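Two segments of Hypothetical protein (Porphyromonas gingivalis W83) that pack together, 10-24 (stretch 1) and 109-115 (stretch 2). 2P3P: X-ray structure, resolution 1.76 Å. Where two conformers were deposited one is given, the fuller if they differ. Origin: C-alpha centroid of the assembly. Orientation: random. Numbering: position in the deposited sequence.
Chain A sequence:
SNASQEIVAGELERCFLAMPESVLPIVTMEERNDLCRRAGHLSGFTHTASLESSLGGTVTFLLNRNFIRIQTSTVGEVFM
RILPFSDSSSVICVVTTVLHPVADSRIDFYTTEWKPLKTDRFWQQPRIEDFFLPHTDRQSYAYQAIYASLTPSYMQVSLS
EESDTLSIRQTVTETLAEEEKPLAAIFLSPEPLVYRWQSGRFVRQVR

Stretch 1 10-24: GELERCFLAMPESVL
Stretch 2 (109-115) FYTTEWK

How are the two backbones set against each other? Gly 10 occupies the N-cap position before a helix that starts at Glu 11, while the strand through Tyr 110 runs into a type I turn from Thr 111 to Trp 114, closed by Trp 114 N to Thr 111 O at 3.0 Å. Cys 15 faces Thr 112 (CA to CA 6.2 Å) and Met 19 faces Trp 114 (6.6 Å between CA atoms).

What fixes the indole of Trp 114? With phi/psi of 70/26, chi1 m and chi2 104°, its ring reaches the helix at Cys 15, and NE1 donates to Cys 15 O at 2.9 Å and 147°, near the ring plane. Selenomethionine Met 19 (t, t, p) covers one face: Met 19 CG stands 3.6 Å from the centroid of the Trp 114 six-membered ring, 13° off the normal. Pro 20 CD lies 3.8 Å from Trp 114 CG.

Which side chains flank this center? Cys 15 points toward the turn, and chi1 m places its SG 3.8 Å from Thr 112 CB. Glu 11 points sideways at CB, and its extended t, t chain brings OE2 to 3.4 Å from Thr 112 CG2. Val 23 also points toward the other stretch; chi1 162° sets its CG1 between two rings, 3.8 Å from Trp 114 CE3 and 4.0 Å from Tyr 110 OH, the tyrosine having chi1 m and chi2 -101°.

What holds the turn that presents Thr 112 and Trp 114 to the helix? Thr 111 OG1 (p) accepts from Lys 115 N at 3.0 Å; Thr 112 OG1 (p) donates to Glu 113 OE2 at 2.7 Å.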

# COMPACT_ATOMS: atom_id res chain seq x y z
N GLY A 10 10.51 8.67 17.65
CA GLY A 10 10.79 7.37 17.09
C GLY A 10 11.39 7.51 15.72
O GLY A 10 11.46 8.60 15.17
N GLU A 11 11.75 6.37 15.13
CA GLU A 11 12.44 6.39 13.85
C GLU A 11 11.54 6.85 12.69
O GLU A 11 12.01 7.59 11.81
CB GLU A 11 13.04 5.02 13.57
CG GLU A 11 13.89 5.00 12.36
CD GLU A 11 14.65 3.74 12.20
OE1 GLU A 11 14.18 2.66 12.67
OE2 GLU A 11 15.71 3.81 11.57
N LEU A 12 10.27 6.45 12.71
CA LEU A 12 9.37 6.82 11.61
C LEU A 12 9.17 8.33 11.62
O LEU A 12 9.23 8.97 10.55
CB LEU A 12 8.02 6.10 11.70
CG LEU A 12 7.03 6.47 10.58
CD1 LEU A 12 7.63 6.06 9.23
CD2 LEU A 12 5.67 5.79 10.85
N GLU A 13 8.96 8.90 12.81
CA GLU A 13 8.84 10.36 12.98
C GLU A 13 10.07 11.11 12.45
O GLU A 13 9.95 12.08 11.69
CB GLU A 13 8.61 10.72 14.43
CG GLU A 13 8.88 12.19 14.75
CD GLU A 13 8.38 12.67 16.09
OE1 GLU A 13 7.86 11.89 16.90
OE2 GLU A 13 8.53 13.90 16.35
N ARG A 14 11.26 10.62 12.81
CA ARG A 14 12.51 11.20 12.30
C ARG A 14 12.55 11.21 10.78
O ARG A 14 12.85 12.22 10.16
CB ARG A 14 13.71 10.41 12.82
CG ARG A 14 13.80 10.37 14.34
CD ARG A 14 15.25 10.31 14.80
NE ARG A 14 15.89 9.04 14.49
CZ ARG A 14 15.72 7.90 15.18
NH1 ARG A 14 14.89 7.86 16.22
NH2 ARG A 14 16.37 6.80 14.80
N CYS A 15 12.25 10.06 10.18
CA CYS A 15 12.30 9.92 8.71
C CYS A 15 11.28 10.80 8.02
O CYS A 15 11.58 11.44 7.00
CB CYS A 15 12.11 8.45 8.33
SG CYS A 15 13.42 7.38 8.87
N PHE A 16 10.07 10.84 8.58
CA PHE A 16 9.00 11.68 8.05
C PHE A 16 9.37 13.16 8.06
O PHE A 16 9.11 13.91 7.10
CB PHE A 16 7.73 11.50 8.88
CG PHE A 16 6.54 12.17 8.30
CD1 PHE A 16 6.07 11.80 7.07
CD2 PHE A 16 5.83 13.12 9.03
CE1 PHE A 16 4.93 12.39 6.53
CE2 PHE A 16 4.69 13.70 8.50
CZ PHE A 16 4.25 13.34 7.25
N LEU A 17 9.97 13.61 9.16
CA LEU A 17 10.33 15.01 9.28
C LEU A 17 11.43 15.36 8.24
O LEU A 17 11.42 16.46 7.67
CB LEU A 17 10.84 15.29 10.68
CG LEU A 17 9.82 15.35 11.82
CD1 LEU A 17 10.55 15.39 13.15
CD2 LEU A 17 8.94 16.60 11.68
N ALA A 18 12.37 14.45 8.03
CA ALA A 18 13.49 14.67 7.08
C ALA A 18 13.27 14.18 5.64
O ALA A 18 14.18 14.22 4.80
CB ALA A 18 14.76 14.05 7.65
N MSE A 19 12.06 13.72 5.33
CA MSE A 19 11.75 13.27 3.96
C MSE A 19 11.83 14.48 3.02
O MSE A 19 11.26 15.52 3.32
CB MSE A 19 10.34 12.67 3.96
CG MSE A 19 9.86 12.11 2.63
SE MSE A 19 8.04 11.45 2.84
CE MSE A 19 7.22 13.16 3.22
N PRO A 20 12.58 14.38 1.91
CA PRO A 20 12.63 15.50 0.98
C PRO A 20 11.22 15.74 0.40
O PRO A 20 10.48 14.79 0.07
CB PRO A 20 13.57 15.01 -0.14
CG PRO A 20 14.43 13.92 0.49
CD PRO A 20 13.46 13.26 1.51
N GLU A 21 10.87 17.01 0.26
CA GLU A 21 9.60 17.36 -0.39
C GLU A 21 9.44 16.68 -1.77
O GLU A 21 8.34 16.25 -2.14
CB GLU A 21 9.49 18.88 -0.55
CG GLU A 21 8.17 19.34 -1.10
CD GLU A 21 8.00 20.86 -1.10
OE1 GLU A 21 8.53 21.55 -0.21
OE2 GLU A 21 7.31 21.36 -2.00
N SER A 22 10.52 16.64 -2.55
CA SER A 22 10.48 16.06 -3.91
C SER A 22 10.14 14.60 -3.88
O SER A 22 9.50 14.13 -4.78
CB SER A 22 11.79 16.30 -4.66
OG SER A 22 11.66 16.07 -6.08
N VAL A 23 10.50 13.87 -2.81
CA VAL A 23 10.16 12.44 -2.69
C VAL A 23 8.64 12.22 -2.54
O VAL A 23 8.09 11.24 -3.08
CB VAL A 23 10.96 11.77 -1.51
CG1 VAL A 23 10.35 10.43 -1.06
CG2 VAL A 23 12.40 11.57 -1.90
N LEU A 24 7.97 13.12 -1.85
CA LEU A 24 6.50 13.10 -1.74
C LEU A 24 5.89 14.50 -1.52
O LEU A 24 5.57 14.89 -0.39
CB LEU A 24 6.12 12.13 -0.62
CG LEU A 24 4.66 11.69 -0.48
CD1 LEU A 24 4.30 10.72 -1.55
CD2 LEU A 24 4.44 11.07 0.93
N PHE A 109 10.09 0.84 -1.54
CA PHE A 109 11.04 0.73 -0.42
C PHE A 109 12.12 1.76 -0.51
O PHE A 109 12.57 2.09 -1.61
CB PHE A 109 11.65 -0.65 -0.35
CG PHE A 109 10.68 -1.71 0.05
CD1 PHE A 109 10.60 -2.16 1.36
CD2 PHE A 109 9.83 -2.26 -0.91
CE1 PHE A 109 9.71 -3.15 1.68
CE2 PHE A 109 8.93 -3.26 -0.59
CZ PHE A 109 8.87 -3.70 0.68
N TYR A 110 12.49 2.31 0.66
CA TYR A 110 13.59 3.28 0.77
C TYR A 110 14.50 2.91 1.91
O TYR A 110 14.08 2.26 2.89
CB TYR A 110 13.10 4.69 1.05
CG TYR A 110 12.18 5.28 0.05
CD1 TYR A 110 12.62 6.19 -0.90
CD2 TYR A 110 10.84 4.98 0.09
CE1 TYR A 110 11.72 6.75 -1.81
CE2 TYR A 110 9.97 5.52 -0.75
CZ TYR A 110 10.38 6.41 -1.70
OH TYR A 110 9.37 6.89 -2.52
N THR A 111 15.73 3.39 1.85
CA THR A 111 16.54 3.44 3.07
C THR A 111 15.94 4.48 4.03
O THR A 111 15.10 5.29 3.64
CB THR A 111 18.00 3.81 2.80
OG1 THR A 111 18.06 5.19 2.40
CG2 THR A 111 18.61 2.93 1.67
N THR A 112 16.38 4.47 5.29
CA THR A 112 15.90 5.50 6.24
C THR A 112 16.36 6.92 5.89
O THR A 112 15.89 7.91 6.47
CB THR A 112 16.25 5.13 7.69
OG1 THR A 112 17.61 4.71 7.77
CG2 THR A 112 15.38 3.98 8.20
N GLU A 113 17.31 7.03 4.96
CA GLU A 113 17.78 8.31 4.42
C GLU A 113 17.17 8.66 3.07
O GLU A 113 17.72 9.54 2.35
CB GLU A 113 19.30 8.29 4.24
CG GLU A 113 20.12 8.13 5.54
CD GLU A 113 19.97 6.70 6.13
OE1 GLU A 113 20.24 5.70 5.44
OE2 GLU A 113 19.52 6.59 7.28
N TRP A 114 16.08 7.97 2.73
CA TRP A 114 15.23 8.20 1.53
C TRP A 114 15.88 7.85 0.19
O TRP A 114 15.53 8.39 -0.86
CB TRP A 114 14.65 9.61 1.60
CG TRP A 114 13.71 9.71 2.77
CD1 TRP A 114 13.93 10.31 3.97
CD2 TRP A 114 12.42 9.13 2.84
NE1 TRP A 114 12.81 10.16 4.77
CE2 TRP A 114 11.87 9.46 4.07
CE3 TRP A 114 11.63 8.42 1.91
CZ2 TRP A 114 10.58 9.05 4.45
CZ3 TRP A 114 10.35 8.01 2.31
CH2 TRP A 114 9.86 8.32 3.56
N LYS A 115 16.83 6.91 0.23
CA LYS A 115 17.46 6.40 -0.98
C LYS A 115 16.52 5.31 -1.47
O LYS A 115 16.21 4.42 -0.71
CB LYS A 115 18.85 5.82 -0.67
CG LYS A 115 19.65 5.30 -1.87
CD LYS A 115 20.96 4.63 -1.37
CE LYS A 115 21.92 4.33 -2.49
NZ LYS A 115 21.48 3.15 -3.24